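Local coordinates for L-serine ammonia-lyase (Rhizomucor miehei CAU432, PDB 5C3U), which is a pyridoxal-phosphate dependent enzyme of fold type II, an alpha/beta protein that holds pyridoxal-5'-phosphate between two open-twisted beta-sheet domains, at residues A[38-43]-A[268-273]; A[174-179]-A[287-292]; A[182-187]-A[310-315]; A[201-206]-A[295-300]; A[292-295]-A[300-303]. All blocks are in the same frame, centred on the assembly; numbering follows the deposited sequence. Where two conformers were deposited one is given.

Contact 1 of 5, residues A[38-43]-A[268-273]; sequences VFLKME and RLFAED
Leu40, on strand 37-42, and Phe270, on helix 260-274, mark the closest backbone approach, with Leu40 CA and Phe270 CA still 10.9 Å apart, so the space between strand and helix is bridged by side chains alone. This is helix-on-sheet packing in the alpha/beta domain, here built from a single aromatic ring directed at the sheet. Phe270 has its CG anti to the backbone N (chi1 -160°), and from there the ring extends to the strand while Leu40 and Met42 come the opposite way. Both aliphatic ends arrive at the rim of the ring, close to its plane, and neither lies over a face. Leu40 CD1 comes within 3.5 Å of Phe270 CE1. Met42 arrives by a different route: its side chain starts off to one side of the line to the helix, then bends at both chi2 and chi3, and the two bends bring its thioether end back to the ring edge. All three residues are buried, and the interaction is purely apolar. Helix 280-290 contributes Leu286, which touches both Leu40 and Phe270, and the ring of Phe274 meets that of Phe270 with the planes about 20° apart. Met42 itself also rests on Met276, in the loop that follows helix 260-274. At the tip of the Phe270 ring, CZ takes the closest touch of the methionine, 3.8 Å from Met42 CE, with Met42 SD a little farther from the same carbon.

Contact 2 of 5, residues A[174-179]-A[287-292]; sequences AIICPV and SLCYTH. With PLP (pyridoxal-5'-phosphate), chain B.
Between Ile176 and its partners Leu288 and Cys289 there is no ring, and the flat groups of this contact flank the aliphatic junction. On the helical segment, the carbonyl plane of Ser287 is approached from opposite faces by two donors of one residue, Thr291 N and Thr291 OG1. The hydroxyl bond is the shorter, with Thr291 OG1 2.7 Å from Ser287 O, and its donor is tilted 24° from the carbonyl plane. Past the C-terminal end of strand 174-178 lies the pyridine ring of pyridoxal-5'-phosphate, whose C6 is met by Pro178 CB at 3.8 Å. Between the helix and the cofactor, Ile176 divides its two branches over separate neighbours. With CG1 beside the backbone N (chi1 -52°), the longer branch runs out to Cys289, placing Ile176 CD1 4.0 Å from Cys289 SG; CG2, on the other branch, meets Leu288 CD1 at 3.9 Å. This is the layered construction of the alpha/beta domain: a parallel strand faces helix 280-290 with a beta-branched residue, while its C-terminal end runs into the cofactor site. Pro178 and Val179 are both pocket residues, and the chain continues directly into Gly180 and Gly181, whose amides hydrogen-bond to the pyridoxal-5'-phosphate. On the helical side, the chain turns away after Thr291 through His292, which has positive phi and gives its N to Cys289 O. Thr291 OG1, besides donating to Ser287 O, accepts from Leu293 N, just ahead in the chain.

Contact 3 of 5, residues A[182-187]-A[310-315]; sequences GGLLNG and LVTGGS. With PLP (pyridoxal-5'-phosphate), chain B.
Leu184 lays one methyl against the methyl of Thr312: Leu184 CD2 and Thr312 CG2 are 3.6 Å apart, the two side chains meeting at a slant. The same CD2 also faces Leu310 CD1 more loosely, at 4.3 Å. Leu184 can do this from the first turn of helix 183-194 because its chi1 of 178° turns CG directly away from the amide nitrogen and carries the branch off the helix toward the end of strand 306-311. Its backbone meanwhile serves the phosphate of the ligand. Gly182, at the N-cap, donates from N to O2P of pyridoxal-5'-phosphate at 2.8 Å. Leu184 N donates to O1P at 2.9 Å, and both bonds are moderately bent. Gly180 N, Gly181 N and Ser147 OG also bond to the cofactor. This is the glycine-rich phosphate loop of fold type II enzymes, and the helix N terminus pointing at the phosphate would probably help to offset its charge. Thr312, just past strand 306-311, uses its two branches differently: CG2 packs on Leu184, whereas OG1 stands 2.7 Å from N1 of the pyridine ring. A hydroxyl rather than a carboxylate thus faces the ring nitrogen, as is common in fold type II enzymes, which is consistent with a pyridine nitrogen less inclined to carry a proton than one paired with an acid.

Contact 4 of 5, residues A[201-206]-A[295-300]; sequences PVIAVE and RDILPS
Ile203 and Leu298 reach toward each other tip to tip, their terminal methyls forming the closest approach: Ile203 CD1 lies 4.0 Å from Leu298 CD1. Each side chain is spent on spanning the distance, and little of one lies alongside the other. Ile297 joins from the preceding position and offers its short branch, with Ile297 CG2 4.3 Å from the same Ile203 CD1. One isoleucine methyl on strand 202-207 is therefore received by two consecutive residues. The backbone of the second segment changes character between them. Ile297 belongs to helix 293-297, whereas Leu298 is the first residue to leave helical angles, and both direct their side chains at the sheet. On the strand, the first torsion of Ile203 (chi1 -60°) sets CG1 opposite the carbonyl carbon, and the outer bond is twisted away from a fully extended shape (chi2 149°), a departure that sets where CD1 finishes. The backbones remain well separated, with Ile203 CA and Ile297 CA 8.8 Å apart, and the whole contact is apolar. Around it, Leu288 of helix 280-290 touches both Ile203 and Ile297, and Ala174 of the neighbouring strand 174-178 touches both Ile203 and Leu298. The residue before Ile203, Val202, packs on helix 183-194, the connecting helix of the beta-alpha-beta unit that joins strands 174-178 and 202-207.

Contact 5 of 5, residues A[292-295]-A[300-303]; sequences HLIR and SLSP
Arg295 and Leu301 bring the backbones to within 6.7 Å, measured from Arg295 CA to Leu301 CA, between a residue of the short helix 293-297 and the irregular loop that follows it. Arg295 spans the remaining gap with a chain bent at chi2 and chi3. Its NH1 donates to Leu301 O at 2.8 Å, with an N-H...O angle of 147°; the donor stands 33° out of the carbonyl plane, and the oxygen is likewise 22° off the guanidinium plane. The bond is short but tilted at both ends. Leu301 CB lies over one face of the same guanidinium, 3.8 Å from Arg295 NH2, so polar and apolar parts of one leucine are used together. NH2 has a stronger partner in Leu34 O, at the end of helix 28-34, and the arginine thereby links two separate chain segments. Farther in, the leucine side chain crosses that of Ile294 at about a right angle, with Leu301 CD1 3.9 Å from Ile294 CG1. Buried Leu301 also touches Cys36 and Ala173. The arrangement belongs to the helix-to-strand connection leading into parallel strand 306-311 of the alpha/beta domain, with an arginine bonded to a loop carbonyl.

Overall arrangement
From the N terminus, strand 37-42 opens contact 1, and three more openings follow before it closes at helix 260-274: contact 2 at strand 174-178, contact 3 at helix 183-194 and contact 4 at strand 202-207. Contact 1 therefore crosses all three. Contact 2 closes on helix 280-290, crossing contacts 3 and 4, and contact 5 begins on its last residue, His292. Contacts 4 and 5 finish close together, both nested within the long loop that contact 3 closes at the end of strand 306-311. Contacts 1 to 4 tie helices 260-274, 280-290, 183-194 and 293-297 to the six-stranded sheet, contact 5 joins helix 293-297 to the loop after it, and contacts 2 and 3 reach pyridoxal-5'-phosphate.

Contact 1 of 5, residues A[38-43]-A[268-273]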
# COMPACT_ATOMS: atom_id res chain seq x y z
N VAL A 38 14.75 5.31 -13.31
CA VAL A 38 13.67 5.23 -12.34
C VAL A 38 12.37 4.90 -13.07
O VAL A 38 11.97 5.62 -14.01
CB VAL A 38 13.54 6.55 -11.54
CG1 VAL A 38 12.35 6.52 -10.59
CG2 VAL A 38 14.83 6.80 -10.76
N PHE A 39 11.74 3.80 -12.64
CA PHE A 39 10.45 3.40 -13.18
C PHE A 39 9.41 3.46 -12.07
O PHE A 39 9.70 3.11 -10.92
CB PHE A 39 10.51 1.98 -13.72
CG PHE A 39 11.38 1.83 -14.93
CD1 PHE A 39 12.72 1.46 -14.80
CD2 PHE A 39 10.86 2.07 -16.20
CE1 PHE A 39 13.52 1.32 -15.94
CE2 PHE A 39 11.64 1.92 -17.33
CZ PHE A 39 12.97 1.56 -17.19
N LEU A 40 8.21 3.87 -12.43
CA LEU A 40 7.14 4.03 -11.46
C LEU A 40 6.01 3.08 -11.79
O LEU A 40 5.44 3.15 -12.89
CB LEU A 40 6.64 5.48 -11.47
CG LEU A 40 7.70 6.57 -11.29
CD1 LEU A 40 7.07 7.93 -11.48
CD2 LEU A 40 8.40 6.45 -9.94
N LYS A 41 5.70 2.17 -10.86
CA LYS A 41 4.61 1.20 -11.04
C LYS A 41 3.31 1.84 -10.52
O LYS A 41 3.17 2.07 -9.32
CB LYS A 41 4.94 -0.11 -10.31
CG LYS A 41 3.93 -1.23 -10.49
CD LYS A 41 3.68 -1.55 -11.96
CE LYS A 41 2.98 -2.90 -12.08
NZ LYS A 41 2.56 -3.16 -13.49
N MET A 42 2.39 2.17 -11.42
CA MET A 42 1.27 3.07 -11.12
C MET A 42 -0.02 2.40 -10.61
O MET A 42 -1.01 2.29 -11.34
CB MET A 42 0.94 3.95 -12.35
CG MET A 42 2.14 4.72 -12.89
SD MET A 42 2.80 5.87 -11.66
CE MET A 42 1.42 7.01 -11.56
N GLU A 43 -0.02 2.01 -9.34
CA GLU A 43 -1.21 1.39 -8.72
C GLU A 43 -2.42 2.31 -8.47
O GLU A 43 -3.52 1.84 -8.10
CB GLU A 43 -0.77 0.64 -7.46
CG GLU A 43 0.28 -0.43 -7.76
CD GLU A 43 -0.26 -1.51 -8.69
OE1 GLU A 43 -1.26 -2.17 -8.33
OE2 GLU A 43 0.33 -1.71 -9.78
N ARG A 268 3.85 16.42 -3.07
CA ARG A 268 3.76 17.70 -3.78
C ARG A 268 4.52 17.60 -5.09
O ARG A 268 4.01 18.00 -6.14
CB ARG A 268 4.33 18.81 -2.93
CG ARG A 268 4.41 20.14 -3.66
CD ARG A 268 5.11 21.18 -2.80
NE ARG A 268 6.54 20.92 -2.67
CZ ARG A 268 7.46 21.31 -3.56
NH1 ARG A 268 7.10 21.96 -4.66
NH2 ARG A 268 8.73 21.04 -3.35
N LEU A 269 5.73 17.05 -5.03
CA LEU A 269 6.60 16.94 -6.24
C LEU A 269 6.01 16.01 -7.28
O LEU A 269 6.07 16.32 -8.47
CB LEU A 269 8.01 16.48 -5.84
CG LEU A 269 8.77 17.63 -5.16
CD1 LEU A 269 10.06 17.04 -4.56
CD2 LEU A 269 9.10 18.76 -6.12
N PHE A 270 5.44 14.89 -6.84
CA PHE A 270 4.77 13.97 -7.75
C PHE A 270 3.54 14.61 -8.42
O PHE A 270 3.27 14.36 -9.60
CB PHE A 270 4.35 12.72 -7.01
CG PHE A 270 4.10 11.54 -7.91
CD1 PHE A 270 5.14 11.01 -8.68
CD2 PHE A 270 2.84 10.99 -8.01
CE1 PHE A 270 4.90 9.91 -9.51
CE2 PHE A 270 2.61 9.90 -8.83
CZ PHE A 270 3.63 9.36 -9.57
N ALA A 271 2.80 15.41 -7.67
CA ALA A 271 1.63 16.11 -8.27
C ALA A 271 2.12 17.09 -9.35
O ALA A 271 1.53 17.20 -10.42
CB ALA A 271 0.86 16.85 -7.18
N GLU A 272 3.19 17.83 -9.07
CA GLU A 272 3.74 18.77 -10.05
C GLU A 272 4.34 18.06 -11.29
O GLU A 272 4.12 18.49 -12.42
CB GLU A 272 4.77 19.70 -9.38
CG GLU A 272 4.22 20.54 -8.22
CD GLU A 272 3.24 21.64 -8.66
OE1 GLU A 272 2.52 21.50 -9.67
OE2 GLU A 272 3.19 22.67 -7.96
N ASP A 273 5.07 16.97 -11.06
CA ASP A 273 5.79 16.28 -12.13
C ASP A 273 4.90 15.37 -12.99
O ASP A 273 4.97 15.42 -14.23
CB ASP A 273 6.91 15.42 -11.54
CG ASP A 273 8.07 16.25 -11.03
OD1 ASP A 273 8.22 17.42 -11.46
OD2 ASP A 273 8.83 15.72 -10.20

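Contact 2 of 5, residues A[174-179]-A[287-292]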
# COMPACT_ATOMS: atom_id res chain seq x y z
N ALA A 174 16.71 -2.42 -7.41
CA ALA A 174 15.90 -2.37 -6.19
C ALA A 174 14.44 -2.13 -6.53
O ALA A 174 14.11 -1.58 -7.59
CB ALA A 174 16.39 -1.27 -5.26
N ILE A 175 13.59 -2.56 -5.61
CA ILE A 175 12.16 -2.24 -5.62
C ILE A 175 11.87 -1.53 -4.31
O ILE A 175 12.21 -2.04 -3.26
CB ILE A 175 11.29 -3.51 -5.76
CG1 ILE A 175 11.57 -4.16 -7.13
CG2 ILE A 175 9.80 -3.16 -5.64
CD1 ILE A 175 10.91 -5.51 -7.32
N ILE A 176 11.29 -0.32 -4.39
CA ILE A 176 10.98 0.47 -3.21
C ILE A 176 9.51 0.30 -2.90
O ILE A 176 8.66 0.58 -3.75
CB ILE A 176 11.29 1.97 -3.42
CG1 ILE A 176 12.73 2.16 -3.93
CG2 ILE A 176 11.04 2.74 -2.12
CD1 ILE A 176 13.08 3.61 -4.24
N CYS A 177 9.23 -0.15 -1.67
CA CYS A 177 7.90 -0.65 -1.31
C CYS A 177 7.47 -0.05 0.05
O CYS A 177 8.12 -0.29 1.07
CB CYS A 177 7.92 -2.18 -1.25
SG CYS A 177 6.37 -2.96 -0.74
N PRO A 178 6.40 0.74 0.06
CA PRO A 178 5.87 1.26 1.34
C PRO A 178 5.38 0.11 2.22
O PRO A 178 4.83 -0.87 1.68
CB PRO A 178 4.67 2.14 0.93
CG PRO A 178 4.49 1.92 -0.52
CD PRO A 178 5.54 1.06 -1.10
N VAL A 179 5.60 0.20 3.55
CA VAL A 179 5.14 -0.83 4.50
C VAL A 179 4.20 -0.27 5.58
O VAL A 179 4.57 0.67 6.30
CB VAL A 179 6.34 -1.59 5.17
CG1 VAL A 179 5.83 -2.64 6.17
CG2 VAL A 179 7.17 -2.27 4.10
N SER A 287 9.86 9.47 -1.87
CA SER A 287 10.78 10.39 -1.21
C SER A 287 12.23 9.92 -1.27
O SER A 287 13.15 10.75 -1.28
CB SER A 287 10.33 10.71 0.23
OG SER A 287 10.72 9.71 1.15
N LEU A 288 12.45 8.62 -1.37
CA LEU A 288 13.82 8.11 -1.50
C LEU A 288 14.45 8.59 -2.80
O LEU A 288 15.66 8.84 -2.85
CB LEU A 288 13.88 6.60 -1.39
CG LEU A 288 13.41 5.98 -0.07
CD1 LEU A 288 13.86 4.54 -0.03
CD2 LEU A 288 13.96 6.73 1.14
N CYS A 289 13.63 8.76 -3.83
CA CYS A 289 14.14 9.25 -5.11
C CYS A 289 14.32 10.76 -5.12
O CYS A 289 15.38 11.27 -5.51
CB CYS A 289 13.24 8.79 -6.26
SG CYS A 289 13.29 6.99 -6.43
N TYR A 290 13.29 11.47 -4.67
CA TYR A 290 13.30 12.92 -4.67
C TYR A 290 14.40 13.51 -3.78
O TYR A 290 14.98 14.54 -4.11
CB TYR A 290 11.93 13.47 -4.27
CG TYR A 290 10.93 13.44 -5.40
CD1 TYR A 290 11.21 14.09 -6.61
CD2 TYR A 290 9.69 12.79 -5.26
CE1 TYR A 290 10.29 14.09 -7.65
CE2 TYR A 290 8.77 12.79 -6.31
CZ TYR A 290 9.08 13.45 -7.49
OH TYR A 290 8.20 13.49 -8.55
N THR A 291 14.70 12.84 -2.68
CA THR A 291 15.77 13.29 -1.79
C THR A 291 17.15 12.74 -2.15
O THR A 291 18.14 13.15 -1.54
CB THR A 291 15.53 12.88 -0.32
OG1 THR A 291 15.56 11.45 -0.23
CG2 THR A 291 14.19 13.43 0.22
N HIS A 292 17.22 11.78 -3.08
CA HIS A 292 18.49 11.13 -3.45
C HIS A 292 18.97 10.17 -2.38
O HIS A 292 20.05 9.57 -2.52
CB HIS A 292 19.59 12.16 -3.78
CG HIS A 292 19.33 12.98 -5.03
ND1 HIS A 292 18.10 13.37 -5.42
CD2 HIS A 292 20.22 13.52 -5.97
CE1 HIS A 292 18.19 14.09 -6.55
NE2 HIS A 292 19.48 14.19 -6.89
N1 PLP B . 0.26 2.42 0.35
C2 PLP B . -1.08 2.50 0.22
C2A PLP B . -1.74 3.68 -0.45
C3 PLP B . -1.91 1.41 0.74
O3 PLP B . -3.27 1.46 0.61
C4 PLP B . -1.21 0.27 1.36
C4A PLP B . -2.00 -0.86 1.88
C5 PLP B . 0.27 0.29 1.47
C6 PLP B . 0.93 1.40 0.93
C5A PLP B . 1.06 -0.85 2.11
O4P PLP B . 0.20 -1.56 3.00
P PLP B . 0.50 -2.94 3.78
O1P PLP B . 0.13 -4.07 2.88
O2P PLP B . 1.96 -2.95 4.25
O3P PLP B . -0.44 -2.75 4.92

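Contact 3 of 5, residues A[182-187]-A[310-315]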
# COMPACT_ATOMS: atom_id res chain seq x y z
N GLY A 182 2.50 -4.89 6.22
CA GLY A 182 3.38 -5.81 5.52
C GLY A 182 2.77 -6.73 4.47
O GLY A 182 3.47 -7.58 3.94
N GLY A 183 1.48 -6.54 4.16
CA GLY A 183 0.82 -7.36 3.12
C GLY A 183 1.45 -7.22 1.75
O GLY A 183 1.71 -8.21 1.07
N LEU A 184 1.66 -5.98 1.33
CA LEU A 184 2.24 -5.70 0.01
C LEU A 184 3.68 -6.20 -0.02
O LEU A 184 4.07 -6.92 -0.94
CB LEU A 184 2.17 -4.20 -0.30
CG LEU A 184 2.79 -3.75 -1.62
CD1 LEU A 184 2.17 -4.45 -2.83
CD2 LEU A 184 2.66 -2.23 -1.71
N LEU A 185 4.42 -5.84 1.01
CA LEU A 185 5.76 -6.34 1.21
C LEU A 185 5.85 -7.86 1.01
O LEU A 185 6.68 -8.34 0.23
CB LEU A 185 6.30 -5.95 2.57
CG LEU A 185 7.71 -6.51 2.82
CD1 LEU A 185 8.69 -5.94 1.79
CD2 LEU A 185 8.18 -6.28 4.24
N ASN A 186 5.01 -8.61 1.72
CA ASN A 186 4.98 -10.08 1.61
C ASN A 186 4.72 -10.55 0.18
O ASN A 186 5.38 -11.46 -0.31
CB ASN A 186 3.94 -10.69 2.57
CG ASN A 186 4.24 -10.41 4.05
OD1 ASN A 186 5.33 -9.96 4.41
ND2 ASN A 186 3.26 -10.67 4.91
N GLY A 187 3.73 -9.95 -0.48
CA GLY A 187 3.47 -10.30 -1.87
C GLY A 187 4.66 -10.00 -2.79
O GLY A 187 4.98 -10.78 -3.68
N LEU A 310 7.10 1.44 -6.22
CA LEU A 310 5.68 1.06 -6.24
C LEU A 310 4.85 2.24 -5.79
O LEU A 310 4.88 2.61 -4.61
CB LEU A 310 5.40 -0.18 -5.37
CG LEU A 310 6.27 -1.41 -5.57
CD1 LEU A 310 5.79 -2.53 -4.66
CD2 LEU A 310 6.29 -1.87 -7.03
N VAL A 311 4.13 2.83 -6.73
CA VAL A 311 3.36 4.02 -6.44
C VAL A 311 1.96 3.55 -6.09
O VAL A 311 1.12 3.29 -6.96
CB VAL A 311 3.35 5.02 -7.61
CG1 VAL A 311 2.43 6.21 -7.29
CG2 VAL A 311 4.77 5.49 -7.89
N THR A 312 1.73 3.42 -4.79
CA THR A 312 0.59 2.65 -4.31
C THR A 312 -0.76 3.34 -4.46
O THR A 312 -1.80 2.67 -4.39
CB THR A 312 0.82 2.13 -2.89
OG1 THR A 312 1.24 3.21 -2.04
CG2 THR A 312 1.89 1.05 -2.92
N GLY A 313 -0.74 4.66 -4.66
CA GLY A 313 -1.94 5.40 -5.00
C GLY A 313 -2.60 5.86 -3.72
O GLY A 313 -1.96 6.53 -2.88
N GLY A 314 -3.86 5.50 -3.55
CA GLY A 314 -4.60 5.81 -2.33
C GLY A 314 -5.57 6.97 -2.46
O GLY A 314 -5.34 7.91 -3.21
N SER A 315 -6.64 6.91 -1.68
CA SER A 315 -7.70 7.94 -1.79
C SER A 315 -7.72 8.90 -0.61
O SER A 315 -8.54 9.81 -0.63
CB SER A 315 -9.09 7.30 -1.95
OG SER A 315 -9.17 6.51 -3.14
N1 PLP B . 0.26 2.42 0.35
C2 PLP B . -1.08 2.50 0.22
C2A PLP B . -1.74 3.68 -0.45
C3 PLP B . -1.91 1.41 0.74
O3 PLP B . -3.27 1.46 0.61
C4 PLP B . -1.21 0.27 1.36
C4A PLP B . -2.00 -0.86 1.88
C5 PLP B . 0.27 0.29 1.47
C6 PLP B . 0.93 1.40 0.93
C5A PLP B . 1.06 -0.85 2.11
O4P PLP B . 0.20 -1.56 3.00
P PLP B . 0.50 -2.94 3.78
O1P PLP B . 0.13 -4.07 2.88
O2P PLP B . 1.96 -2.95 4.25
O3P PLP B . -0.44 -2.75 4.92

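Contact 4 of 5, residues A[201-206]-A[295-300]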
# COMPACT_ATOMS: atom_id res chain seq x y z
N PRO A 201 16.93 -6.58 -4.06
CA PRO A 201 16.64 -5.96 -2.75
C PRO A 201 15.30 -5.26 -2.78
O PRO A 201 14.93 -4.67 -3.79
CB PRO A 201 17.74 -4.89 -2.59
CG PRO A 201 18.72 -5.13 -3.69
CD PRO A 201 18.02 -5.89 -4.77
N VAL A 202 14.57 -5.35 -1.67
CA VAL A 202 13.36 -4.57 -1.50
C VAL A 202 13.68 -3.55 -0.42
O VAL A 202 14.14 -3.90 0.67
CB VAL A 202 12.14 -5.44 -1.10
CG1 VAL A 202 10.91 -4.57 -0.90
CG2 VAL A 202 11.87 -6.52 -2.14
N ILE A 203 13.48 -2.27 -0.73
CA ILE A 203 13.62 -1.24 0.26
C ILE A 203 12.23 -1.03 0.83
O ILE A 203 11.31 -0.59 0.12
CB ILE A 203 14.28 0.02 -0.33
CG1 ILE A 203 15.65 -0.37 -0.86
CG2 ILE A 203 14.41 1.11 0.73
CD1 ILE A 203 16.10 0.43 -2.05
N ALA A 204 12.10 -1.37 2.11
CA ALA A 204 10.82 -1.35 2.81
C ALA A 204 10.71 -0.03 3.54
O ALA A 204 11.36 0.17 4.55
CB ALA A 204 10.74 -2.51 3.80
N VAL A 205 9.84 0.88 3.07
CA VAL A 205 9.82 2.24 3.60
C VAL A 205 8.62 2.50 4.52
O VAL A 205 7.50 2.14 4.20
CB VAL A 205 9.90 3.30 2.47
CG1 VAL A 205 8.83 3.07 1.41
CG2 VAL A 205 9.80 4.71 3.04
N GLU A 206 8.89 3.14 5.65
CA GLU A 206 7.88 3.55 6.62
C GLU A 206 8.17 5.01 6.96
O GLU A 206 9.17 5.57 6.51
CB GLU A 206 8.00 2.69 7.90
CG GLU A 206 7.49 1.25 7.77
CD GLU A 206 7.74 0.41 9.02
OE1 GLU A 206 8.92 0.30 9.45
OE2 GLU A 206 6.76 -0.15 9.58
N ARG A 295 20.52 6.80 -3.27
CA ARG A 295 21.95 6.69 -3.58
C ARG A 295 22.82 6.37 -2.36
O ARG A 295 23.87 5.73 -2.49
CB ARG A 295 22.46 7.96 -4.29
CG ARG A 295 21.90 8.15 -5.69
CD ARG A 295 22.90 8.86 -6.60
NE ARG A 295 24.08 8.01 -6.81
CZ ARG A 295 24.29 7.26 -7.89
NH1 ARG A 295 25.39 6.52 -7.95
NH2 ARG A 295 23.43 7.25 -8.89
N ASP A 296 22.39 6.80 -1.18
CA ASP A 296 23.07 6.47 0.08
C ASP A 296 22.82 5.02 0.49
O ASP A 296 23.68 4.37 1.09
CB ASP A 296 22.66 7.44 1.19
N ILE A 297 21.64 4.51 0.16
CA ILE A 297 21.27 3.12 0.44
C ILE A 297 21.94 2.15 -0.55
O ILE A 297 22.43 1.09 -0.17
CB ILE A 297 19.73 2.94 0.42
CG1 ILE A 297 19.09 3.78 1.53
CG2 ILE A 297 19.35 1.47 0.55
CD1 ILE A 297 17.59 4.00 1.38
N LEU A 298 21.96 2.53 -1.83
CA LEU A 298 22.58 1.69 -2.86
C LEU A 298 23.64 2.50 -3.61
O LEU A 298 23.36 3.11 -4.64
CB LEU A 298 21.52 1.16 -3.84
CG LEU A 298 20.34 0.36 -3.29
CD1 LEU A 298 19.29 0.22 -4.38
CD2 LEU A 298 20.76 -1.01 -2.79
N PRO A 299 24.89 2.50 -3.09
CA PRO A 299 25.91 3.38 -3.69
C PRO A 299 26.36 2.96 -5.10
O PRO A 299 26.98 3.77 -5.79
CB PRO A 299 27.08 3.29 -2.69
CG PRO A 299 26.47 2.79 -1.42
CD PRO A 299 25.39 1.84 -1.87
N SER A 300 26.03 1.74 -5.51
CA SER A 300 26.42 1.20 -6.82
C SER A 300 25.57 1.68 -7.99
O SER A 300 25.91 1.41 -9.15
CB SER A 300 26.39 -0.33 -6.81
OG SER A 300 27.36 -0.86 -5.93

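Contact 5 of 5, residues A[292-295]-A[300-303]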
# COMPACT_ATOMS: atom_id res chain seq x y z
N HIS A 292 17.22 11.78 -3.08
CA HIS A 292 18.49 11.13 -3.45
C HIS A 292 18.97 10.17 -2.38
O HIS A 292 20.05 9.57 -2.52
CB HIS A 292 19.59 12.16 -3.78
CG HIS A 292 19.33 12.98 -5.03
ND1 HIS A 292 18.10 13.37 -5.42
CD2 HIS A 292 20.22 13.52 -5.97
CE1 HIS A 292 18.19 14.09 -6.55
NE2 HIS A 292 19.48 14.19 -6.89
N LEU A 293 18.18 9.98 -1.33
CA LEU A 293 18.58 9.02 -0.28
C LEU A 293 18.77 7.61 -0.82
O LEU A 293 19.54 6.83 -0.25
CB LEU A 293 17.60 9.04 0.90
CG LEU A 293 17.87 10.18 1.89
CD1 LEU A 293 16.74 10.34 2.89
CD2 LEU A 293 19.18 9.94 2.63
N ILE A 294 18.10 7.29 -1.94
CA ILE A 294 18.30 6.00 -2.61
C ILE A 294 19.79 5.74 -2.93
O ILE A 294 20.27 4.61 -2.83
CB ILE A 294 17.36 5.81 -3.85
CG1 ILE A 294 17.41 4.38 -4.40
CG2 ILE A 294 17.65 6.81 -4.95
CD1 ILE A 294 16.77 3.36 -3.50
N ARG A 295 20.52 6.80 -3.27
CA ARG A 295 21.95 6.69 -3.58
C ARG A 295 22.82 6.37 -2.36
O ARG A 295 23.87 5.73 -2.49
CB ARG A 295 22.46 7.96 -4.29
CG ARG A 295 21.90 8.15 -5.69
CD ARG A 295 22.90 8.86 -6.60
NE ARG A 295 24.08 8.01 -6.81
CZ ARG A 295 24.29 7.26 -7.89
NH1 ARG A 295 25.39 6.52 -7.95
NH2 ARG A 295 23.43 7.25 -8.89
N SER A 300 26.03 1.74 -5.51
CA SER A 300 26.42 1.20 -6.82
C SER A 300 25.57 1.68 -7.99
O SER A 300 25.91 1.41 -9.15
CB SER A 300 26.39 -0.33 -6.81
OG SER A 300 27.36 -0.86 -5.93
N LEU A 301 24.45 2.36 -7.71
CA LEU A 301 23.54 2.79 -8.78
C LEU A 301 24.27 3.52 -9.91
O LEU A 301 25.17 4.34 -9.66
CB LEU A 301 22.41 3.65 -8.23
CG LEU A 301 21.33 2.96 -7.37
CD1 LEU A 301 20.28 3.99 -6.96
CD2 LEU A 301 20.69 1.78 -8.10
N SER A 302 23.90 3.19 -11.14
CA SER A 302 24.48 3.80 -12.34
C SER A 302 23.41 3.88 -13.44
O SER A 302 22.36 3.25 -13.31
CB SER A 302 25.68 2.98 -12.80
OG SER A 302 25.26 1.84 -13.53
N PRO A 303 23.66 4.65 -14.53
CA PRO A 303 22.67 4.74 -15.61
C PRO A 303 22.41 3.41 -16.31
O PRO A 303 21.49 3.30 -17.11
CB PRO A 303 23.32 5.74 -16.59
CG PRO A 303 24.21 6.57 -15.73
CD PRO A 303 24.78 5.58 -14.74